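Local atomic coordinates of hypothetical protein VC1899 (Vibrio cholerae, PDB entry 1XMX), a protein that is of unknown function but carries a Card1-like endonuclease domain of the PDDEXK clan and may bind nucleic acids. Residues L170-L173 and G174-W177. Residues are numbered along the deposited sequence; the frame is centred on the assembly and turned at random.
Sequences LYQL and GERW
Tyr171 and Glu175, one turn apart on helix 164-179, make the main side-chain contact of its more exposed flank. Glu175 CG sits over one face of the phenol ring, 4.0 Å from the Tyr171 ring centroid and 26° off the ring normal, which qualifies as a CH-pi contact. The ring is placed there because Tyr171 CG lies anti to the backbone N (chi1 167°), while the extended Glu175 chain runs back over it. Carboxylate and ring planes differ by 33°, with Glu175 CD 3.4 Å from Tyr171 CE2 and Glu175 OE2 3.0 Å from Tyr171 OH. The other carboxylate oxygen accepts a bond from a water, 2.9 Å from Glu175 OE1, which also donates weakly to Gln172 O.

On the buried flank, Leu173 and Trp177 lie side by side and point the same way, Leu173 CD2 meeting Trp177 CZ2 at 3.9 Å. Leu173 O is poised over one face of the indole, toward its rim. The indole N-H turns elsewhere, to Asp224, and Trp253 meets the indole edge-to-face; Leu173 itself packs on helices 216-227 and 243-266.

Four successive, near-straight i to i+4 backbone bonds underlie both pairs; that from Glu175 N to Tyr171 O measures 3.0 Å.

The chemistry therefore differs by flank: a carboxylate with one water on OE1, its CG laid over an aromatic face, and a leucine-tryptophan pair that, with the indole N-H bonded to Asp224, packs the helix against helices 216-227 and 243-266, the latter also touched by Tyr171.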
# COMPACT_ATOMS: atom_id res chain seq x y z
N LEU A 170 -13.27 -16.42 -12.99
CA LEU A 170 -11.89 -15.92 -13.12
C LEU A 170 -11.09 -16.27 -11.90
O LEU A 170 -9.89 -16.61 -12.00
CB LEU A 170 -11.85 -14.40 -13.37
CG LEU A 170 -12.43 -13.96 -14.71
CD1 LEU A 170 -12.14 -12.49 -14.89
CD2 LEU A 170 -11.85 -14.78 -15.85
N TYR A 171 -11.74 -16.25 -10.74
CA TYR A 171 -11.09 -16.65 -9.50
C TYR A 171 -10.70 -18.14 -9.49
O TYR A 171 -9.56 -18.55 -9.12
CB TYR A 171 -11.99 -16.33 -8.30
CG TYR A 171 -11.51 -17.00 -7.05
CD1 TYR A 171 -10.45 -16.49 -6.33
CD2 TYR A 171 -12.11 -18.20 -6.62
CE1 TYR A 171 -9.99 -17.11 -5.16
CE2 TYR A 171 -11.67 -18.85 -5.44
CZ TYR A 171 -10.60 -18.30 -4.73
OH TYR A 171 -10.15 -18.94 -3.58
N GLN A 172 -11.63 -18.99 -9.88
CA GLN A 172 -11.36 -20.40 -9.79
C GLN A 172 -10.33 -20.78 -10.89
O GLN A 172 -9.48 -21.65 -10.70
CB GLN A 172 -12.67 -21.18 -9.89
CG GLN A 172 -13.71 -20.76 -8.87
CD GLN A 172 -14.97 -21.62 -8.89
OE1 GLN A 172 -15.33 -22.16 -9.92
NE2 GLN A 172 -15.63 -21.76 -7.72
N LEU A 173 -10.39 -20.12 -12.04
CA LEU A 173 -9.41 -20.39 -13.07
C LEU A 173 -8.00 -20.08 -12.54
O LEU A 173 -7.06 -20.86 -12.73
CB LEU A 173 -9.69 -19.53 -14.31
CG LEU A 173 -10.28 -20.15 -15.57
CD1 LEU A 173 -10.25 -19.11 -16.65
CD2 LEU A 173 -9.51 -21.39 -16.02
N GLY A 174 -7.87 -18.94 -11.86
CA GLY A 174 -6.60 -18.53 -11.28
C GLY A 174 -6.06 -19.51 -10.26
O GLY A 174 -4.88 -19.80 -10.27
N GLU A 175 -6.93 -19.99 -9.38
CA GLU A 175 -6.59 -21.04 -8.39
C GLU A 175 -5.96 -22.28 -9.10
O GLU A 175 -4.97 -22.86 -8.63
CB GLU A 175 -7.85 -21.56 -7.66
CG GLU A 175 -8.51 -20.74 -6.52
CD GLU A 175 -9.64 -21.60 -5.78
OE1 GLU A 175 -10.51 -22.20 -6.45
OE2 GLU A 175 -9.67 -21.70 -4.51
N ARG A 176 -6.57 -22.70 -10.20
CA ARG A 176 -6.11 -23.89 -10.90
C ARG A 176 -4.75 -23.65 -11.44
O ARG A 176 -3.91 -24.52 -11.40
CB ARG A 176 -6.97 -24.25 -12.11
CG ARG A 176 -8.48 -24.40 -11.90
CD ARG A 176 -8.82 -25.37 -10.87
NE ARG A 176 -8.31 -26.72 -11.09
CZ ARG A 176 -7.44 -27.34 -10.26
NH1 ARG A 176 -6.94 -26.70 -9.18
NH2 ARG A 176 -7.06 -28.59 -10.53
N TRP A 177 -4.58 -22.50 -12.06
CA TRP A 177 -3.31 -22.21 -12.72
C TRP A 177 -2.23 -22.01 -11.63
O TRP A 177 -1.14 -22.54 -11.75
CB TRP A 177 -3.42 -21.01 -13.65
CG TRP A 177 -4.36 -21.27 -14.88
CD1 TRP A 177 -4.94 -22.47 -15.25
CD2 TRP A 177 -4.80 -20.30 -15.86
NE1 TRP A 177 -5.69 -22.30 -16.40
CE2 TRP A 177 -5.64 -20.98 -16.78
CE3 TRP A 177 -4.57 -18.92 -16.03
CZ2 TRP A 177 -6.24 -20.33 -17.88
CZ3 TRP A 177 -5.19 -18.25 -17.13
CH2 TRP A 177 -6.00 -18.98 -18.04
O HOH W 1 -11.11 -23.86 -8.79